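Local coordinates for glucose-permease IIA component (PDB 2GPR), which accepts a phosphoryl group from phospho-HPr on a histidine and passes it to the EIIB domain during glucose uptake by the sugar phosphotransferase system, at residues A58-G66 with L77-G88; F128-V139 with Q146-K154. All coordinates share one frame; numbering follows the deposited sequence.

Contact 1: A58-G66 with L77-G88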
loop_
_atom_site.group_PDB
_atom_site.type_symbol
_atom_site.label_atom_id
_atom_site.label_comp_id
_atom_site.label_asym_id
_atom_site.label_seq_id
_atom_site.Cartn_x
_atom_site.Cartn_y
_atom_site.Cartn_z
ATOM N N ALA A 58 -11.628 -4.458 0.287
ATOM C CA ALA A 58 -11.088 -5.022 1.487
ATOM C C ALA A 58 -11.392 -6.494 1.449
ATOM O O ALA A 58 -11.971 -6.942 0.511
ATOM C CB ALA A 58 -11.602 -4.310 2.739
ATOM N N PHE A 59 -10.999 -7.270 2.398
ATOM C CA PHE A 59 -11.292 -8.682 2.294
ATOM C C PHE A 59 -11.255 -9.382 3.654
ATOM O O PHE A 59 -10.563 -8.996 4.592
ATOM C CB PHE A 59 -10.265 -9.409 1.435
ATOM C CG PHE A 59 -9.993 -8.864 0.060
ATOM C CD1 PHE A 59 -10.717 -9.345 -1.035
ATOM C CD2 PHE A 59 -8.917 -8.004 -0.185
ATOM C CE1 PHE A 59 -10.405 -8.944 -2.334
ATOM C CE2 PHE A 59 -8.603 -7.595 -1.482
ATOM C CZ PHE A 59 -9.340 -8.074 -2.558
ATOM N N PRO A 60 -11.955 -10.473 3.729
ATOM C CA PRO A 60 -12.021 -11.279 4.946
ATOM C C PRO A 60 -10.646 -11.767 5.356
ATOM O O PRO A 60 -10.384 -12.189 6.482
ATOM C CB PRO A 60 -12.849 -12.515 4.566
ATOM C CG PRO A 60 -13.182 -12.415 3.078
ATOM C CD PRO A 60 -12.696 -11.060 2.593
ATOM N N THR A 61 -9.813 -11.810 4.370
ATOM C CA THR A 61 -8.483 -12.292 4.562
ATOM C C THR A 61 -7.536 -11.203 5.103
ATOM O O THR A 61 -6.447 -11.480 5.586
ATOM C CB THR A 61 -8.023 -12.974 3.283
ATOM O OG1 THR A 61 -8.287 -12.089 2.210
ATOM C CG2 THR A 61 -8.770 -14.314 3.147
ATOM N N LYS A 62 -7.981 -9.956 5.010
ATOM C CA LYS A 62 -7.301 -8.779 5.558
ATOM C C LYS A 62 -5.877 -8.514 5.081
ATOM O O LYS A 62 -5.100 -7.864 5.776
ATOM C CB LYS A 62 -7.332 -8.920 7.079
ATOM C CG LYS A 62 -8.756 -9.119 7.586
ATOM C CD LYS A 62 -8.864 -9.632 9.016
ATOM C CE LYS A 62 -8.882 -11.172 9.132
ATOM N NZ LYS A 62 -8.031 -11.696 10.250
ATOM N N HIS A 63 -5.533 -9.019 3.917
ATOM C CA HIS A 63 -4.161 -8.938 3.427
ATOM C C HIS A 63 -3.946 -7.833 2.397
ATOM O O HIS A 63 -2.803 -7.604 1.973
ATOM C CB HIS A 63 -3.755 -10.289 2.794
ATOM C CG HIS A 63 -4.598 -10.531 1.571
ATOM N ND1 HIS A 63 -5.991 -10.641 1.651
ATOM C CD2 HIS A 63 -4.263 -10.603 0.251
ATOM C CE1 HIS A 63 -6.460 -10.803 0.403
ATOM N NE2 HIS A 63 -5.446 -10.806 -0.462
ATOM N N ALA A 64 -5.046 -7.216 1.947
ATOM C CA ALA A 64 -4.941 -6.202 0.926
ATOM C C ALA A 64 -5.985 -5.086 1.117
ATOM O O ALA A 64 -7.105 -5.356 1.462
ATOM C CB ALA A 64 -5.032 -6.888 -0.410
ATOM N N PHE A 65 -5.613 -3.811 0.942
ATOM C CA PHE A 65 -6.556 -2.768 1.184
ATOM C C PHE A 65 -6.622 -1.842 0.018
ATOM O O PHE A 65 -5.609 -1.322 -0.351
ATOM C CB PHE A 65 -6.112 -2.006 2.446
ATOM C CG PHE A 65 -6.126 -2.902 3.653
ATOM C CD1 PHE A 65 -7.313 -3.089 4.360
ATOM C CD2 PHE A 65 -5.029 -3.689 4.005
ATOM C CE1 PHE A 65 -7.391 -3.970 5.447
ATOM C CE2 PHE A 65 -5.082 -4.560 5.102
ATOM C CZ PHE A 65 -6.263 -4.697 5.833
ATOM N N GLY A 66 -7.813 -1.613 -0.516
ATOM C CA GLY A 66 -8.034 -0.731 -1.646
ATOM C C GLY A 66 -8.689 0.595 -1.245
ATOM O O GLY A 66 -9.757 0.662 -0.616
ATOM N N LEU A 77 -2.764 -1.291 -1.472
ATOM C CA LEU A 77 -1.790 -1.707 -0.474
ATOM C C LEU A 77 -1.996 -3.222 -0.329
ATOM O O LEU A 77 -3.102 -3.686 -0.068
ATOM C CB LEU A 77 -2.081 -1.049 0.904
ATOM C CG LEU A 77 -0.980 -1.062 1.972
ATOM C CD1 LEU A 77 -1.559 -1.402 3.333
ATOM C CD2 LEU A 77 0.307 -1.838 1.645
ATOM N N HIS A 78 -0.941 -3.988 -0.525
ATOM C CA HIS A 78 -1.010 -5.391 -0.490
ATOM C C HIS A 78 0.098 -5.930 0.334
ATOM O O HIS A 78 1.232 -5.845 -0.094
ATOM C CB HIS A 78 -0.868 -5.840 -1.911
ATOM C CG HIS A 78 -0.978 -7.311 -2.071
ATOM N ND1 HIS A 78 -0.003 -8.156 -1.550
ATOM C CD2 HIS A 78 -1.894 -8.062 -2.758
ATOM C CE1 HIS A 78 -0.336 -9.377 -1.925
ATOM N NE2 HIS A 78 -1.472 -9.364 -2.628
ATOM N N ILE A 79 -0.215 -6.392 1.565
ATOM C CA ILE A 79 0.807 -6.857 2.438
ATOM C C ILE A 79 1.414 -8.139 1.970
ATOM O O ILE A 79 0.703 -9.114 1.778
ATOM C CB ILE A 79 0.397 -6.956 3.887
ATOM C CG1 ILE A 79 -0.027 -5.583 4.376
ATOM C CG2 ILE A 79 1.602 -7.473 4.720
ATOM C CD1 ILE A 79 -1.451 -5.248 4.018
ATOM N N GLY A 80 2.762 -8.139 1.828
ATOM C CA GLY A 80 3.536 -9.308 1.399
ATOM C C GLY A 80 3.075 -9.891 0.059
ATOM O O GLY A 80 2.518 -9.228 -0.793
ATOM N N LEU A 81 3.329 -11.156 -0.096
ATOM C CA LEU A 81 3.012 -11.918 -1.262
ATOM C C LEU A 81 2.273 -13.216 -0.796
ATOM O O LEU A 81 2.544 -13.748 0.288
ATOM C CB LEU A 81 4.335 -12.238 -2.013
ATOM C CG LEU A 81 4.752 -11.241 -3.105
ATOM C CD1 LEU A 81 4.391 -9.805 -2.776
ATOM C CD2 LEU A 81 6.243 -11.314 -3.345
ATOM N N ASP A 82 1.291 -13.689 -1.596
ATOM C CA ASP A 82 0.464 -14.902 -1.353
ATOM C C ASP A 82 -0.401 -14.912 -0.126
ATOM O O ASP A 82 -1.136 -15.858 0.087
ATOM C CB ASP A 82 1.107 -16.288 -1.607
ATOM C CG ASP A 82 0.971 -16.760 -3.019
ATOM O OD1 ASP A 82 0.442 -16.087 -3.909
ATOM O OD2 ASP A 82 1.552 -17.933 -3.215
ATOM N N THR A 83 -0.296 -13.880 0.669
ATOM C CA THR A 83 -1.071 -13.706 1.892
ATOM C C THR A 83 -2.576 -14.106 1.846
ATOM O O THR A 83 -3.154 -14.393 2.905
ATOM C CB THR A 83 -0.897 -12.258 2.329
ATOM O OG1 THR A 83 -0.965 -11.425 1.171
ATOM C CG2 THR A 83 0.477 -12.124 2.951
ATOM N N VAL A 84 -3.231 -14.112 0.634
ATOM C CA VAL A 84 -4.629 -14.548 0.517
ATOM C C VAL A 84 -4.761 -16.002 1.017
ATOM O O VAL A 84 -5.745 -16.420 1.593
ATOM C CB VAL A 84 -5.175 -14.416 -0.901
ATOM C CG1 VAL A 84 -4.639 -15.546 -1.757
ATOM C CG2 VAL A 84 -6.704 -14.497 -0.886
ATOM N N SER A 85 -3.712 -16.750 0.790
ATOM C CA SER A 85 -3.570 -18.118 1.187
ATOM C C SER A 85 -3.741 -18.346 2.676
ATOM O O SER A 85 -4.045 -19.453 3.090
ATOM C CB SER A 85 -2.150 -18.469 0.962
ATOM O OG SER A 85 -1.374 -17.696 1.875
ATOM N N LEU A 86 -3.418 -17.342 3.477
ATOM C CA LEU A 86 -3.429 -17.458 4.936
ATOM C C LEU A 86 -4.809 -17.427 5.538
ATOM O O LEU A 86 -4.996 -17.637 6.742
ATOM C CB LEU A 86 -2.490 -16.426 5.627
ATOM C CG LEU A 86 -1.118 -16.482 5.080
ATOM C CD1 LEU A 86 -0.170 -16.176 6.198
ATOM C CD2 LEU A 86 -0.874 -17.887 4.623
ATOM N N ASP A 87 -5.771 -17.127 4.679
ATOM C CA ASP A 87 -7.165 -16.991 5.076
ATOM C C ASP A 87 -7.341 -15.980 6.273
ATOM O O ASP A 87 -8.161 -16.104 7.178
ATOM C CB ASP A 87 -7.730 -18.345 5.523
ATOM C CG ASP A 87 -8.448 -18.954 4.320
ATOM O OD1 ASP A 87 -9.367 -18.270 3.714
ATOM O OD2 ASP A 87 -8.107 -20.108 3.873
ATOM N N GLY A 88 -6.522 -14.939 6.275
ATOM C CA GLY A 88 -6.617 -13.924 7.311
ATOM C C GLY A 88 -5.900 -14.222 8.637
ATOM O O GLY A 88 -6.250 -13.644 9.670
#
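The ammonium of K62 is gripped by two backbone carbonyls: NZ donates to G88 O at 2.7 Å, in the carbonyl plane and on a lone pair, and also to the carbonyl of F91. The long lysine chain, bent at its third and fourth torsions, brings a charged donor to both. G88 has positive phi and brings its CA to within 3.0 Å of T61 O, a CA-H...O contact that suits a residue without a side chain.

Beside this junction the imidazole of H63 lies against the 3-10 turn 83-86. With chi1 at 65°, CG stands between the backbone N and the carbonyl carbon, which puts V84 CB over one face, 3.6 Å from H63 NE2, while A64 CB lies toward the rim of the opposite face. T83 OG1 sits at the ring edge and is itself fixed by donating to I79 O (2.9 Å).

The edge of H63 points at the face of H78 in an offset edge-to-face pair, centroids 5.7 Å apart and planes at 82°. As in related IIA proteins, this is probably the active site: H78 would form the tele-phosphohistidine intermediate, H63 would matter for phospho-donor activity, and both would bind a zinc ion shared with glycerol kinase.

The antiparallel hairpin of strands 64-68 and 74-78 brings the two histidines together at its end. A64 and H78 form a non-hydrogen-bonded pair, while F65 N donates to L77 O at 2.7 Å and I79 N to H63 O at 2.9 Å. On the other sheet face, the apolar F65 ring receives I79 CD1 at its edge, 3.9 Å from CE2, and packs on L107.

Contact 2: F128-V139 with Q146-K154; sequences FTNNGGKTLEIV and QGDVVAILK
L153 drives its branched end among F128 and N131, and this is the tight side of the contact. Its CG is anti to the backbone N (chi1 -170°), which carries CD1 over one face of the F128 ring, toward the rim, and brings CD2 to 4.0 Å from F128 CD2. L153 CD2 also meets N131 CB at 4.0 Å. Next to it L136 reaches back over the strand, its CD1 3.7 Å from A151 CB, and V139 CG2 comes to 3.8 Å from A151 CB; a small alanine lets both larger side chains close in on strand 149-153. Backbone bonds tie the two segments together: K154 N donates to T135 O at 3.1 Å and I152 N to I138 O, the latter less surely placed.

The outer side is looser and exposed. I138 and I152 lie side by side, I138 CD1 4.0 Å from I152 CG1. The E137 carboxylate runs alongside the K154 chain: E137 OE2 is 3.8 Å from K154 CD, but 5.1 Å from K154 NZ, too far for a salt bridge; long polar chains suit this solvent-facing side.

On the inner side F128 packs on V10 of strand 8-11 and A151 on F38 of strand 36-42. Strand 149-153 pairs antiparallel with strand 8-11, joining the two ends of the chain, and V150 and A151 both face V10 there in a classic beta bulge.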
loop_
_atom_site.group_PDB
_atom_site.type_symbol
_atom_site.label_atom_id
_atom_site.label_comp_id
_atom_site.label_asym_id
_atom_site.label_seq_id
_atom_site.Cartn_x
_atom_site.Cartn_y
_atom_site.Cartn_z
ATOM N N PHE A 128 -0.946 1.801 -7.935
ATOM C CA PHE A 128 -2.071 2.576 -8.350
ATOM C C PHE A 128 -2.786 1.758 -9.401
ATOM O O PHE A 128 -2.250 1.512 -10.545
ATOM C CB PHE A 128 -1.700 3.956 -8.901
ATOM C CG PHE A 128 -0.827 4.725 -7.966
ATOM C CD1 PHE A 128 0.506 4.359 -7.803
ATOM C CD2 PHE A 128 -1.337 5.785 -7.219
ATOM C CE1 PHE A 128 1.310 5.022 -6.876
ATOM C CE2 PHE A 128 -0.519 6.512 -6.354
ATOM C CZ PHE A 128 0.798 6.101 -6.156
ATOM N N THR A 129 -3.944 1.230 -8.946
ATOM C CA THR A 129 -4.776 0.426 -9.779
ATOM C C THR A 129 -5.582 1.301 -10.742
ATOM O O THR A 129 -6.142 0.850 -11.721
ATOM C CB THR A 129 -5.611 -0.556 -8.950
ATOM O OG1 THR A 129 -5.081 -1.887 -9.157
ATOM C CG2 THR A 129 -7.119 -0.460 -9.317
ATOM N N ASN A 130 -5.572 2.588 -10.467
ATOM C CA ASN A 130 -6.246 3.518 -11.293
ATOM C C ASN A 130 -5.772 4.948 -11.023
ATOM O O ASN A 130 -5.826 5.448 -9.915
ATOM C CB ASN A 130 -7.740 3.318 -11.171
ATOM C CG ASN A 130 -8.529 4.428 -11.832
ATOM O OD1 ASN A 130 -9.693 4.697 -11.466
ATOM N ND2 ASN A 130 -7.924 5.096 -12.783
ATOM N N ASN A 131 -5.352 5.638 -12.063
ATOM C CA ASN A 131 -4.874 7.006 -11.905
ATOM C C ASN A 131 -5.456 8.084 -12.797
ATOM O O ASN A 131 -6.278 8.873 -12.379
ATOM C CB ASN A 131 -3.344 7.095 -11.954
ATOM C CG ASN A 131 -2.753 6.441 -13.189
ATOM O OD1 ASN A 131 -3.384 6.265 -14.230
ATOM N ND2 ASN A 131 -1.533 6.002 -13.036
ATOM N N GLY A 132 -4.934 8.188 -14.014
ATOM C CA GLY A 132 -5.303 9.276 -14.934
ATOM C C GLY A 132 -4.148 10.281 -14.937
ATOM O O GLY A 132 -3.519 10.563 -15.978
ATOM N N GLY A 133 -3.833 10.752 -13.696
ATOM C CA GLY A 133 -2.734 11.636 -13.390
ATOM C C GLY A 133 -1.546 10.761 -13.254
ATOM O O GLY A 133 -0.700 10.981 -12.451
ATOM N N LYS A 134 -1.571 9.715 -14.042
ATOM C CA LYS A 134 -0.619 8.632 -14.074
ATOM C C LYS A 134 0.845 8.977 -14.012
ATOM O O LYS A 134 1.694 8.202 -14.563
ATOM C CB LYS A 134 -0.862 7.653 -15.200
ATOM C CG LYS A 134 -0.300 8.116 -16.510
ATOM C CD LYS A 134 -1.220 7.760 -17.671
ATOM C CE LYS A 134 -2.615 8.340 -17.489
ATOM N NZ LYS A 134 -3.444 7.639 -16.499
ATOM N N THR A 135 1.179 10.073 -13.343
ATOM C CA THR A 135 2.579 10.329 -13.187
ATOM C C THR A 135 3.006 10.324 -11.759
ATOM O O THR A 135 2.425 11.039 -10.952
ATOM C CB THR A 135 3.145 11.538 -13.991
ATOM O OG1 THR A 135 3.157 12.716 -13.208
ATOM C CG2 THR A 135 2.285 11.740 -15.247
ATOM N N LEU A 136 4.024 9.521 -11.463
ATOM C CA LEU A 136 4.633 9.594 -10.162
ATOM C C LEU A 136 5.810 10.554 -10.327
ATOM O O LEU A 136 6.870 10.016 -10.630
ATOM C CB LEU A 136 5.201 8.222 -9.756
ATOM C CG LEU A 136 4.168 7.201 -9.275
ATOM C CD1 LEU A 136 4.004 7.307 -7.758
ATOM C CD2 LEU A 136 2.838 7.483 -9.974
ATOM N N GLU A 137 5.613 11.942 -10.287
ATOM C CA GLU A 137 6.751 12.916 -10.509
ATOM C C GLU A 137 7.905 12.355 -9.620
ATOM O O GLU A 137 8.981 11.973 -10.138
ATOM C CB GLU A 137 6.439 14.541 -10.315
ATOM C CG GLU A 137 7.031 15.680 -11.329
ATOM C CD GLU A 137 6.867 17.270 -11.016
ATOM O OE1 GLU A 137 7.272 17.651 -9.922
ATOM O OE2 GLU A 137 6.512 18.161 -11.784
ATOM N N ILE A 138 7.602 12.048 -8.355
ATOM C CA ILE A 138 8.648 11.584 -7.464
ATOM C C ILE A 138 8.293 10.460 -6.512
ATOM O O ILE A 138 7.310 10.531 -5.784
ATOM C CB ILE A 138 9.155 12.781 -6.631
ATOM C CG1 ILE A 138 9.290 14.018 -7.487
ATOM C CG2 ILE A 138 10.468 12.517 -5.895
ATOM C CD1 ILE A 138 8.058 14.915 -7.384
ATOM N N VAL A 139 9.167 9.453 -6.450
ATOM C CA VAL A 139 9.041 8.440 -5.456
ATOM C C VAL A 139 10.268 8.505 -4.556
ATOM O O VAL A 139 11.349 8.175 -4.977
ATOM C CB VAL A 139 8.882 6.976 -5.931
ATOM C CG1 VAL A 139 8.912 6.068 -4.679
ATOM C CG2 VAL A 139 7.597 6.733 -6.701
ATOM N N GLN A 146 6.962 5.605 8.812
ATOM C CA GLN A 146 5.535 5.569 8.528
ATOM C C GLN A 146 4.932 6.975 8.624
ATOM O O GLN A 146 5.055 7.632 9.667
ATOM C CB GLN A 146 4.814 4.624 9.519
ATOM C CG GLN A 146 3.305 4.610 9.334
ATOM C CD GLN A 146 2.619 5.612 10.197
ATOM O OE1 GLN A 146 1.735 6.399 9.745
ATOM N NE2 GLN A 146 2.987 5.540 11.482
ATOM N N GLY A 147 4.302 7.453 7.533
ATOM C CA GLY A 147 3.681 8.773 7.530
ATOM C C GLY A 147 4.564 9.816 6.845
ATOM O O GLY A 147 4.337 11.029 6.944
ATOM N N ASP A 148 5.587 9.322 6.173
ATOM C CA ASP A 148 6.530 10.156 5.481
ATOM C C ASP A 148 6.056 10.257 4.104
ATOM O O ASP A 148 5.627 9.245 3.574
ATOM C CB ASP A 148 7.891 9.395 5.345
ATOM C CG ASP A 148 8.863 9.446 6.485
ATOM O OD1 ASP A 148 8.372 9.989 7.528
ATOM O OD2 ASP A 148 9.993 9.006 6.433
ATOM N N VAL A 149 6.247 11.388 3.471
ATOM C CA VAL A 149 5.918 11.409 2.071
ATOM C C VAL A 149 6.899 10.497 1.314
ATOM O O VAL A 149 8.080 10.425 1.623
ATOM C CB VAL A 149 5.766 12.792 1.462
ATOM C CG1 VAL A 149 5.685 12.658 -0.055
ATOM C CG2 VAL A 149 4.489 13.405 1.975
ATOM N N VAL A 150 6.383 9.778 0.328
ATOM C CA VAL A 150 7.088 8.744 -0.412
ATOM C C VAL A 150 6.827 8.822 -1.942
ATOM O O VAL A 150 7.496 8.189 -2.741
ATOM C CB VAL A 150 6.653 7.396 0.237
ATOM C CG1 VAL A 150 6.437 6.241 -0.729
ATOM C CG2 VAL A 150 7.624 6.997 1.336
ATOM N N ALA A 151 5.848 9.607 -2.356
ATOM C CA ALA A 151 5.537 9.759 -3.762
ATOM C C ALA A 151 4.481 10.766 -3.994
ATOM O O ALA A 151 3.644 11.074 -3.168
ATOM C CB ALA A 151 5.130 8.475 -4.434
ATOM N N ILE A 152 4.571 11.296 -5.163
ATOM C CA ILE A 152 3.685 12.319 -5.671
ATOM C C ILE A 152 3.132 11.795 -6.942
ATOM O O ILE A 152 3.911 11.299 -7.768
ATOM C CB ILE A 152 4.482 13.603 -6.010
ATOM C CG1 ILE A 152 5.160 14.154 -4.778
ATOM C CG2 ILE A 152 3.597 14.669 -6.628
ATOM C CD1 ILE A 152 4.174 14.682 -3.765
ATOM N N LEU A 153 1.794 11.807 -7.010
ATOM C CA LEU A 153 0.981 11.450 -8.188
ATOM C C LEU A 153 0.418 12.798 -8.560
ATOM O O LEU A 153 -0.419 13.342 -7.852
ATOM C CB LEU A 153 -0.095 10.329 -7.922
ATOM C CG LEU A 153 -0.775 9.800 -9.211
ATOM C CD1 LEU A 153 0.022 8.673 -9.884
ATOM C CD2 LEU A 153 -2.190 9.317 -8.898
ATOM N N LYS A 154 1.101 13.449 -9.484
ATOM C CA LYS A 154 0.821 14.828 -9.811
ATOM C C LYS A 154 -0.171 15.011 -10.931
ATOM O O LYS A 154 0.034 14.429 -12.015
ATOM C CB LYS A 154 2.120 15.635 -9.990
ATOM C CG LYS A 154 1.932 17.150 -9.952
ATOM C CD LYS A 154 3.232 17.964 -9.808
ATOM C CE LYS A 154 3.150 19.191 -8.848
ATOM N NZ LYS A 154 2.613 20.460 -9.434
ATOM O OXT LYS A 154 -1.151 15.760 -10.683
#

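How the contacts relate
Contact 1 closes along the chain before contact 2 opens, and the two lie on opposite sides of the molecule's centre, with their own centres 22 Å apart. Their nearest atoms are about 7 Å from each other and do not touch. What joins them is the seven-strand antiparallel sheet: strand 74-78, which carries the active-site end of contact 1, neighbours strand 124-130, from which contact 2 departs. The side chain of F128 is about 12 Å from that of H78. Contact 1 thus holds the probable phosphoryl-transfer histidines, while contact 2 packs the C-terminal part of the chain against the same all-beta body, at some distance from them.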